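Local coordinates for protein alginate lyase, family PL7 (PDB 3ZPY) that probably cleaves the algal polysaccharide alginate by beta-elimination, this chain being the catalytic domain of the longer marine bacterial enzyme AlyA1, at residues 22-27 with 48-53; 55-60 with 237-242; 138-143 with 157-162. All coordinates share one frame; numbering follows the deposited sequence.

Contact 1: 22-27 with 48-53; sequences GSPGSS and DNYFYT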
loop_
_atom_site.group_PDB
_atom_site.type_symbol
_atom_site.label_atom_id
_atom_site.label_comp_id
_atom_site.label_asym_id
_atom_site.label_seq_id
_atom_site.Cartn_x
_atom_site.Cartn_y
_atom_site.Cartn_z
ATOM N N GLY A 22 -8.447 -18.562 0.913
ATOM C CA GLY A 22 -9.828 -18.859 1.292
ATOM C C GLY A 22 -10.747 -17.842 0.670
ATOM O O GLY A 22 -10.295 -16.794 0.171
ATOM N N SER A 23 -12.036 -18.151 0.662
ATOM C CA SER A 23 -13.041 -17.205 0.168
ATOM C C SER A 23 -13.045 -15.925 1.019
ATOM O O SER A 23 -12.802 -15.999 2.207
ATOM C CB SER A 23 -14.422 -17.787 0.165
ATOM O OG SER A 23 -14.413 -18.911 -0.634
ATOM N N PRO A 24 -13.323 -14.768 0.405
ATOM C CA PRO A 24 -13.356 -13.558 1.235
ATOM C C PRO A 24 -14.388 -13.658 2.387
ATOM O O PRO A 24 -15.546 -14.028 2.194
ATOM C CB PRO A 24 -13.687 -12.443 0.272
ATOM C CG PRO A 24 -13.166 -12.958 -1.032
ATOM C CD PRO A 24 -13.410 -14.445 -1.036
ATOM N N GLY A 25 -13.982 -13.255 3.582
ATOM C CA GLY A 25 -14.820 -13.442 4.716
ATOM C C GLY A 25 -13.991 -13.250 5.964
ATOM O O GLY A 25 -12.802 -13.103 5.900
ATOM N N SER A 26 -14.629 -13.288 7.123
ATOM C CA SER A 26 -13.905 -13.026 8.380
ATOM C C SER A 26 -12.932 -14.171 8.720
ATOM O O SER A 26 -12.006 -13.958 9.505
ATOM C CB SER A 26 -14.898 -12.802 9.514
ATOM O OG SER A 26 -15.749 -13.913 9.508
ATOM N N SER A 27 -13.136 -15.349 8.095
ATOM C CA SER A 27 -12.296 -16.531 8.370
ATOM C C SER A 27 -11.157 -16.758 7.343
ATOM O O SER A 27 -10.374 -17.729 7.515
ATOM C CB SER A 27 -13.149 -17.793 8.418
ATOM O OG SER A 27 -13.451 -18.276 7.104
ATOM N N ASP A 48 -8.606 -14.533 -8.228
ATOM C CA ASP A 48 -9.495 -13.435 -8.599
ATOM C C ASP A 48 -10.167 -12.760 -7.473
ATOM O O ASP A 48 -10.672 -11.656 -7.664
ATOM C CB ASP A 48 -10.611 -14.007 -9.521
ATOM C CG ASP A 48 -10.122 -14.333 -10.910
ATOM O OD1 ASP A 48 -8.872 -14.106 -11.189
ATOM O OD2 ASP A 48 -10.952 -14.875 -11.736
ATOM N N ASN A 49 -10.104 -13.341 -6.257
ATOM C CA ASN A 49 -10.721 -12.642 -5.150
ATOM C C ASN A 49 -9.784 -11.516 -4.611
ATOM O O ASN A 49 -10.233 -10.609 -3.922
ATOM C CB ASN A 49 -10.997 -13.569 -3.995
ATOM C CG ASN A 49 -12.225 -14.472 -4.224
ATOM O OD1 ASN A 49 -12.155 -15.676 -3.973
ATOM N ND2 ASN A 49 -13.232 -13.936 -4.860
ATOM N N TYR A 50 -8.460 -11.658 -4.852
ATOM C CA TYR A 50 -7.430 -10.837 -4.152
ATOM C C TYR A 50 -6.365 -10.179 -5.013
ATOM O O TYR A 50 -5.952 -9.051 -4.749
ATOM C CB TYR A 50 -6.664 -11.689 -3.115
ATOM C CG TYR A 50 -7.565 -12.303 -2.059
ATOM C CD1 TYR A 50 -8.463 -11.506 -1.289
ATOM C CD2 TYR A 50 -7.597 -13.687 -1.886
ATOM C CE1 TYR A 50 -9.283 -12.128 -0.377
ATOM C CE2 TYR A 50 -8.417 -14.315 -0.962
ATOM C CZ TYR A 50 -9.281 -13.537 -0.213
ATOM O OH TYR A 50 -10.085 -14.131 0.735
ATOM N N PHE A 51 -5.832 -10.944 -5.956
ATOM C CA PHE A 51 -4.563 -10.604 -6.587
ATOM C C PHE A 51 -4.576 -11.243 -7.951
ATOM O O PHE A 51 -4.411 -12.481 -8.062
ATOM C CB PHE A 51 -3.374 -11.150 -5.717
ATOM C CG PHE A 51 -2.003 -10.795 -6.295
ATOM C CD1 PHE A 51 -1.448 -9.522 -6.107
ATOM C CD2 PHE A 51 -1.279 -11.748 -6.989
ATOM C CE1 PHE A 51 -0.191 -9.225 -6.607
ATOM C CE2 PHE A 51 -0.027 -11.453 -7.457
ATOM C CZ PHE A 51 0.521 -10.219 -7.275
ATOM N N TYR A 52 -4.732 -10.397 -9.008
ATOM C CA TYR A 52 -4.981 -10.942 -10.327
ATOM C C TYR A 52 -4.576 -9.942 -11.362
ATOM O O TYR A 52 -4.285 -8.804 -11.069
ATOM C CB TYR A 52 -6.446 -11.440 -10.476
ATOM C CG TYR A 52 -7.500 -10.369 -10.323
ATOM C CD1 TYR A 52 -7.890 -9.649 -11.452
ATOM C CD2 TYR A 52 -8.043 -10.038 -9.078
ATOM C CE1 TYR A 52 -8.859 -8.645 -11.360
ATOM C CE2 TYR A 52 -8.983 -8.983 -8.936
ATOM C CZ TYR A 52 -9.375 -8.336 -10.127
ATOM O OH TYR A 52 -10.276 -7.328 -10.050
ATOM N N THR A 53 -4.644 -10.384 -12.610
ATOM C CA THR A 53 -4.258 -9.462 -13.724
ATOM C C THR A 53 -5.203 -9.563 -14.913
ATOM O O THR A 53 -5.801 -10.650 -15.128
ATOM C CB THR A 53 -2.773 -9.672 -14.171
ATOM O OG1 THR A 53 -2.425 -8.668 -15.113
ATOM C CG2 THR A 53 -2.554 -11.064 -14.743
#
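Tyr50 and Asn49 meet the loop at Gly22 and Pro24 through matching first torsions. In Tyr50, CG stands anti to the carbonyl carbon and beside the backbone N (chi1 -59°). Asn49 makes the same choice (chi1 -76°). The Tyr50 ring then carries OH to Gly22, while the Asn49 carboxamide meets Pro24. The setting is the surface of the beta-sandwich of a PL7 alginate lyase, a fold of the jelly-roll type. Residues 22-27 form the loop between strands 15-21 and 29-31. Residues 48-50 lead into strand 51-53, the outermost strand on one side of the other sheet.

One hydrogen bond joins the two segments. Tyr50 OH donates to Gly22 O at 2.7 Å. The hydroxyl comes from above the carbonyl plane, 39° out of it, while the oxygen lies at the edge of the ring, near the ring plane. The same hydroxyl oxygen is 3.3 Å from Pro24 N, but a proline nitrogen has no hydrogen to give, so this is only contact. Gly22 itself has a backbone conformation in which a CB would press on the carbonyl oxygen of the preceding residue.

The rest is packing on Pro24. Its ring crosses the Asn49 side chain at about a right angle. Pro24 CG also approaches the tyrosine obliquely, 4.0 Å from Tyr50 CZ. Tyr63 and Tyr231 touch Pro24 as well, and Tyr50 is buried against Ser19, Ala28 and Leu66. Within its own segment, Asn49 CB sits over the centre of the Tyr50 ring, 3.9 Å above its plane. The closest approach to Pro24 is at its CD, 3.4 Å from Asn49 CG and equally near Asn49 OD1, so the ring abuts the carboxamide carbon and oxygen.

Contact 2: 55-60 with 237-242; sequences GEWVYF and LVRIKN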
loop_
_atom_site.group_PDB
_atom_site.type_symbol
_atom_site.label_atom_id
_atom_site.label_comp_id
_atom_site.label_asym_id
_atom_site.label_seq_id
_atom_site.Cartn_x
_atom_site.Cartn_y
_atom_site.Cartn_z
ATOM N N GLY A 55 -3.601 -8.545 -17.856
ATOM C CA GLY A 55 -2.516 -8.412 -18.835
ATOM C C GLY A 55 -2.024 -6.993 -18.933
ATOM O O GLY A 55 -0.982 -6.757 -19.558
ATOM N N GLU A 56 -2.729 -6.011 -18.378
ATOM C CA GLU A 56 -2.225 -4.643 -18.368
ATOM C C GLU A 56 -1.937 -4.274 -16.899
ATOM O O GLU A 56 -0.831 -3.788 -16.598
ATOM C CB GLU A 56 -3.287 -3.707 -18.921
ATOM C CG GLU A 56 -2.949 -2.223 -18.785
ATOM C CD GLU A 56 -4.047 -1.273 -19.295
ATOM O OE1 GLU A 56 -5.073 -1.751 -19.870
ATOM O OE2 GLU A 56 -3.907 -0.023 -19.082
ATOM N N TRP A 57 -2.925 -4.420 -16.028
ATOM C CA TRP A 57 -2.779 -4.023 -14.617
ATOM C C TRP A 57 -2.718 -5.291 -13.729
ATOM O O TRP A 57 -3.218 -6.325 -14.091
ATOM C CB TRP A 57 -4.017 -3.279 -14.101
ATOM C CG TRP A 57 -4.501 -2.101 -14.895
ATOM C CD1 TRP A 57 -5.398 -2.083 -15.964
ATOM C CD2 TRP A 57 -4.053 -0.751 -14.700
ATOM N NE1 TRP A 57 -5.585 -0.772 -16.406
ATOM C CE2 TRP A 57 -4.780 0.086 -15.642
ATOM C CE3 TRP A 57 -3.225 -0.155 -13.775
ATOM C CZ2 TRP A 57 -4.616 1.459 -15.677
ATOM C CZ3 TRP A 57 -3.057 1.214 -13.775
ATOM C CH2 TRP A 57 -3.761 2.045 -14.709
ATOM N N VAL A 58 -2.192 -5.135 -12.546
ATOM C CA VAL A 58 -2.329 -6.114 -11.442
ATOM C C VAL A 58 -3.236 -5.479 -10.388
ATOM O O VAL A 58 -3.028 -4.329 -9.991
ATOM C CB VAL A 58 -0.965 -6.573 -10.872
ATOM C CG1 VAL A 58 -1.164 -7.423 -9.608
ATOM C CG2 VAL A 58 -0.184 -7.335 -11.957
ATOM N N TYR A 59 -4.278 -6.216 -10.097
ATOM C CA TYR A 59 -5.369 -5.756 -9.173
ATOM C C TYR A 59 -5.161 -6.324 -7.808
ATOM O O TYR A 59 -4.770 -7.524 -7.676
ATOM C CB TYR A 59 -6.677 -6.327 -9.692
ATOM C CG TYR A 59 -7.130 -5.730 -11.025
ATOM C CD1 TYR A 59 -6.573 -6.173 -12.227
ATOM C CD2 TYR A 59 -8.159 -4.738 -11.092
ATOM C CE1 TYR A 59 -6.976 -5.640 -13.480
ATOM C CE2 TYR A 59 -8.520 -4.203 -12.341
ATOM C CZ TYR A 59 -7.951 -4.640 -13.498
ATOM O OH TYR A 59 -8.389 -4.103 -14.726
ATOM N N PHE A 60 -5.287 -5.456 -6.790
ATOM C CA PHE A 60 -5.192 -5.799 -5.357
ATOM C C PHE A 60 -6.506 -5.495 -4.810
ATOM O O PHE A 60 -6.905 -4.313 -4.694
ATOM C CB PHE A 60 -4.136 -4.900 -4.721
ATOM C CG PHE A 60 -2.738 -5.091 -5.301
ATOM C CD1 PHE A 60 -2.399 -4.505 -6.554
ATOM C CD2 PHE A 60 -1.757 -5.819 -4.595
ATOM C CE1 PHE A 60 -1.095 -4.688 -7.079
ATOM C CE2 PHE A 60 -0.516 -6.015 -5.135
ATOM C CZ PHE A 60 -0.158 -5.401 -6.339
ATOM N N LEU A 237 -10.459 -1.615 -4.254
ATOM C CA LEU A 237 -9.799 -2.184 -5.397
ATOM C C LEU A 237 -8.792 -1.149 -5.944
ATOM O O LEU A 237 -9.175 -0.060 -6.246
ATOM C CB LEU A 237 -10.828 -2.541 -6.460
ATOM C CG LEU A 237 -10.285 -3.268 -7.691
ATOM C CD1 LEU A 237 -9.602 -4.597 -7.362
ATOM C CD2 LEU A 237 -11.357 -3.491 -8.775
ATOM N N VAL A 238 -7.545 -1.564 -6.004
ATOM C CA VAL A 238 -6.411 -0.772 -6.471
ATOM C C VAL A 238 -5.819 -1.559 -7.641
ATOM O O VAL A 238 -5.722 -2.795 -7.621
ATOM C CB VAL A 238 -5.323 -0.588 -5.404
ATOM C CG1 VAL A 238 -4.125 0.107 -5.992
ATOM C CG2 VAL A 238 -5.857 0.123 -4.165
ATOM N N ARG A 239 -5.445 -0.886 -8.715
ATOM C CA ARG A 239 -4.769 -1.571 -9.805
ATOM C C ARG A 239 -3.473 -0.784 -10.177
ATOM O O ARG A 239 -3.463 0.451 -10.169
ATOM C CB ARG A 239 -5.724 -1.801 -10.977
ATOM C CG ARG A 239 -6.269 -0.569 -11.685
ATOM C CD ARG A 239 -7.221 -0.996 -12.779
ATOM N NE ARG A 239 -7.782 0.086 -13.506
ATOM C CZ ARG A 239 -8.643 -0.071 -14.494
ATOM N NH1 ARG A 239 -8.964 -1.302 -14.916
ATOM N NH2 ARG A 239 -9.236 1.016 -14.966
ATOM N N ILE A 240 -2.395 -1.545 -10.469
ATOM C CA ILE A 240 -1.051 -0.975 -10.632
ATOM C C ILE A 240 -0.420 -1.512 -11.923
ATOM O O ILE A 240 -0.571 -2.714 -12.277
ATOM C CB ILE A 240 -0.169 -1.288 -9.368
ATOM C CG1 ILE A 240 -0.850 -0.740 -8.127
ATOM C CG2 ILE A 240 1.260 -0.826 -9.537
ATOM C CD1 ILE A 240 -0.260 -1.133 -6.756
ATOM N N LYS A 241 0.363 -0.634 -12.531
ATOM C CA LYS A 241 1.285 -1.090 -13.589
ATOM C C LYS A 241 2.536 -0.217 -13.548
ATOM O O LYS A 241 2.595 0.764 -12.788
ATOM C CB LYS A 241 0.660 -0.999 -14.987
ATOM C CG LYS A 241 0.206 0.342 -15.465
ATOM C CD LYS A 241 -0.587 0.188 -16.778
ATOM C CE LYS A 241 -1.004 1.536 -17.238
ATOM N NZ LYS A 241 -1.635 1.458 -18.603
ATOM N N ASN A 242 3.559 -0.511 -14.369
ATOM C CA ASN A 242 4.736 0.309 -14.518
ATOM C C ASN A 242 5.403 0.582 -13.160
ATOM O O ASN A 242 5.672 1.776 -12.820
ATOM C CB ASN A 242 4.370 1.677 -15.201
ATOM C CG ASN A 242 3.836 1.506 -16.555
ATOM O OD1 ASN A 242 3.966 0.462 -17.154
ATOM N ND2 ASN A 242 3.038 2.497 -16.949
HETATM O O HOH W 1 0.863 -4.327 -14.367
#
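Trp57 stands between two basic side chains. Arg239 lies on one face of the indole: its guanidinium is stacked almost flat on the ring (planes at 11°, centres 4.1 Å apart), a cation-pi arrangement. Before it, Arg239 CD makes a CH-pi contact with the five-membered ring. Lys241 covers the opposite face. Its CD sits 3.9 Å from the centroid of the six-membered ring, and NZ follows over the same face as a second cation-pi partner. Lys241 CG lies between the backbone N and the carbonyl carbon (chi1 59°), and the chain beyond is extended across the indole.

Lys241 NZ forms a salt bridge with Glu56 OE2 at 2.8 Å, meeting the oxygen on its anti side. Arg239 NH1 donates to Tyr59 OH at 2.9 Å, in the guanidinium plane. Asp54 is a further partner of that hydroxyl, and Gln104 takes Arg239 NH2.

The backbones form an antiparallel ladder in one sheet of the beta-sandwich, where strand 235-247 runs between strands 58-63 and 96-107. Val58 pairs with Ile240 and Phe60 with Val238, each through two N-H to O bonds. Tyr59 and Arg239 are the non-hydrogen-bonded pair between them. Where the ladder ends, a water donates to both Glu56 O and Ile240 O.

On the face of Val58 and Val238, Phe60 CE1 meets Ile240 CD1 at 3.7 Å, and Val238 packs on Leu119 and Phe121 of the other sheet. On the opposite face, Arg239 CB lies over the Tyr59 ring, while Leu237 CD1 is at the ring edge, 4.0 Å from Tyr59 CD2.

Contact 3: 138-143 with 157-162; sequences DVVRVQ and LKISGY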
loop_
_atom_site.group_PDB
_atom_site.type_symbol
_atom_site.label_atom_id
_atom_site.label_comp_id
_atom_site.label_asym_id
_atom_site.label_seq_id
_atom_site.Cartn_x
_atom_site.Cartn_y
_atom_site.Cartn_z
ATOM N N ASP A 138 4.706 3.239 10.092
ATOM C CA ASP A 138 4.576 3.830 8.748
ATOM C C ASP A 138 5.133 5.239 8.737
ATOM O O ASP A 138 4.679 6.102 9.464
ATOM C CB ASP A 138 3.118 3.940 8.318
ATOM C CG ASP A 138 2.417 2.590 8.145
ATOM O OD1 ASP A 138 3.070 1.537 7.997
ATOM O OD2 ASP A 138 1.145 2.561 8.239
ATOM N N VAL A 139 6.086 5.462 7.822
ATOM C CA VAL A 139 6.659 6.810 7.572
ATOM C C VAL A 139 5.638 7.655 6.816
ATOM O O VAL A 139 5.382 8.806 7.140
ATOM C CB VAL A 139 7.978 6.703 6.810
ATOM C CG1 VAL A 139 8.461 8.043 6.349
ATOM C CG2 VAL A 139 9.038 5.974 7.636
ATOM N N VAL A 140 5.068 7.052 5.754
ATOM C CA VAL A 140 3.997 7.772 4.961
ATOM C C VAL A 140 3.066 6.710 4.411
ATOM O O VAL A 140 3.523 5.612 4.032
ATOM C CB VAL A 140 4.608 8.698 3.852
ATOM C CG1 VAL A 140 5.259 7.878 2.705
ATOM C CG2 VAL A 140 3.539 9.651 3.284
ATOM N N ARG A 141 1.791 7.066 4.395
ATOM C CA ARG A 141 0.756 6.338 3.682
ATOM C C ARG A 141 0.109 7.268 2.674
ATOM O O ARG A 141 -0.393 8.337 3.046
ATOM C CB ARG A 141 -0.299 5.858 4.663
ATOM C CG ARG A 141 0.181 4.686 5.512
ATOM C CD ARG A 141 -1.005 3.964 6.183
ATOM N NE ARG A 141 -1.886 4.850 6.958
ATOM C CZ ARG A 141 -1.643 5.238 8.198
ATOM N NH1 ARG A 141 -0.522 4.897 8.820
ATOM N NH2 ARG A 141 -2.507 6.049 8.830
ATOM N N VAL A 142 0.074 6.851 1.385
ATOM C CA VAL A 142 -0.542 7.616 0.304
ATOM C C VAL A 142 -1.925 7.001 0.095
ATOM O O VAL A 142 -2.000 5.805 -0.182
ATOM C CB VAL A 142 0.344 7.459 -0.928
ATOM C CG1 VAL A 142 -0.309 8.204 -2.094
ATOM C CG2 VAL A 142 1.770 7.961 -0.701
ATOM N N GLN A 143 -2.973 7.821 0.274
ATOM C CA GLN A 143 -4.313 7.265 0.383
ATOM C C GLN A 143 -5.278 8.103 -0.439
ATOM O O GLN A 143 -5.042 9.242 -0.715
ATOM C CB GLN A 143 -4.830 7.309 1.835
ATOM C CG GLN A 143 -3.838 6.573 2.772
ATOM C CD GLN A 143 -3.943 6.927 4.165
ATOM O OE1 GLN A 143 -3.923 6.053 5.053
ATOM N NE2 GLN A 143 -3.951 8.242 4.404
ATOM N N LEU A 157 -6.790 13.045 -2.042
ATOM C CA LEU A 157 -5.553 12.472 -1.663
ATOM C C LEU A 157 -5.358 12.767 -0.156
ATOM O O LEU A 157 -5.445 13.934 0.290
ATOM C CB LEU A 157 -4.420 13.091 -2.489
ATOM C CG LEU A 157 -3.037 12.649 -2.182
ATOM C CD1 LEU A 157 -2.715 11.198 -2.548
ATOM C CD2 LEU A 157 -2.012 13.618 -2.770
ATOM N N LYS A 158 -4.958 11.750 0.607
ATOM C CA LYS A 158 -4.702 11.965 2.071
ATOM C C LYS A 158 -3.341 11.378 2.370
ATOM O O LYS A 158 -3.093 10.213 2.052
ATOM C CB LYS A 158 -5.800 11.331 2.911
ATOM C CG LYS A 158 -5.595 11.552 4.365
ATOM C CD LYS A 158 -6.876 11.191 5.132
ATOM C CE LYS A 158 -6.690 11.520 6.625
ATOM N NZ LYS A 158 -7.993 11.233 7.360
ATOM N N ILE A 159 -2.487 12.208 3.014
ATOM C CA ILE A 159 -1.136 11.784 3.368
ATOM C C ILE A 159 -1.088 11.558 4.863
ATOM O O ILE A 159 -1.243 12.519 5.632
ATOM C CB ILE A 159 -0.144 12.837 2.942
ATOM C CG1 ILE A 159 -0.264 13.123 1.377
ATOM C CG2 ILE A 159 1.274 12.352 3.296
ATOM C CD1 ILE A 159 -0.022 11.941 0.523
ATOM N N SER A 160 -0.894 10.294 5.224
ATOM C CA SER A 160 -0.894 9.929 6.669
ATOM C C SER A 160 0.443 9.221 6.962
ATOM O O SER A 160 1.364 9.309 6.177
ATOM C CB SER A 160 -2.108 9.032 6.935
ATOM O OG SER A 160 -3.325 9.745 6.786
ATOM N N GLY A 161 0.545 8.524 8.102
ATOM C CA GLY A 161 1.821 8.050 8.573
ATOM C C GLY A 161 2.579 9.073 9.379
ATOM O O GLY A 161 2.108 10.210 9.504
ATOM N N TYR A 162 3.796 8.704 9.832
ATOM C CA TYR A 162 4.540 9.506 10.831
ATOM C C TYR A 162 4.792 10.952 10.341
ATOM O O TYR A 162 4.584 11.913 11.057
ATOM C CB TYR A 162 5.867 8.825 11.109
ATOM C CG TYR A 162 6.647 9.476 12.147
ATOM C CD1 TYR A 162 7.228 10.758 11.962
ATOM C CD2 TYR A 162 6.689 8.899 13.413
ATOM C CE1 TYR A 162 7.920 11.379 12.986
ATOM C CE2 TYR A 162 7.386 9.515 14.466
ATOM C CZ TYR A 162 8.014 10.779 14.233
ATOM O OH TYR A 162 8.660 11.457 15.234
#
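Gln143 and Ser160 make the main side-chain link across this antiparallel hairpin of strands 138-146 and 154-160. Gln143 NE2 donates to Ser160 OG at 2.9 Å and to Lys158 O at 3.2 Å. The second bond reaches the carbonyl from far above its plane (70°). Lys158 O also accepts from Gln143 N, so this one oxygen serves two donors of the same residue. The other end of the amide is used too: Gln143 OE1 accepts from Arg141 NE at 3.0 Å.

Arg141 has a partner for each nitrogen. NH1 forms a salt bridge with Asp138 OD2 at 2.9 Å, on its anti lone pair, and NH2 pairs with Glu165. The chain bends at chi3 (-54°), and one face of the guanidinium lies over Ser160 CB and Gly161 N. Glu165 also accepts from Gly161 N, while Asp138 OD1 is bonded to His125 of the Gln-Ile-His sequence characteristic of PL7 lyases.

The main-chain groups pair in the antiparallel pattern. Arg141 and Ser160 exchange N-H to O bonds, as do Gln143 and Lys158 within their pair. Past the strand, Tyr162 N donates to Asp138 O at 2.8 Å. Gly161 is the N-cap of helix 162-165. A CB there would clash with Val140 CA and Val139 O.

The other face is apolar. Val140 CG2 meets Ile159 CG2 at 3.5 Å, and Val142 CG1 meets Leu157 CD1 at 3.9 Å. Leu195 packs behind Val142 and Leu157.

A leucine in place of Gln143 would probably leave Arg141 NE and Ser160 OG without their amide partner and the guanidinium less firmly fixed. The two acids, Asp138 and Glu165, and the acceptor Gln143 OE1 are likely to stabilise the positive charge of Arg141, and Asp138 links this network to His125.

How the contacts relate
From the N terminus, strand 15-21 leads into the first segment of contact 1. That contact closes a short loop, which includes the sodium site at Thr35, Ala37 and Ile40, and ties the 22-27 loop to the residues that lead into edge strand 51-53. The chain then turns directly into contact 2. The two contacts touch: Tyr52 O is 2.8 Å from Tyr59 N, a probable hydrogen bond, and Phe51 packs on Phe60. Contact 2 spans most of the domain, joining strand 58-63 to the late strand 235-247. Contact 3 falls within that span as a local hairpin in the other sheet. The centres of contacts 2 and 3 are about 20 Å apart, on opposite sides of the chain's centre.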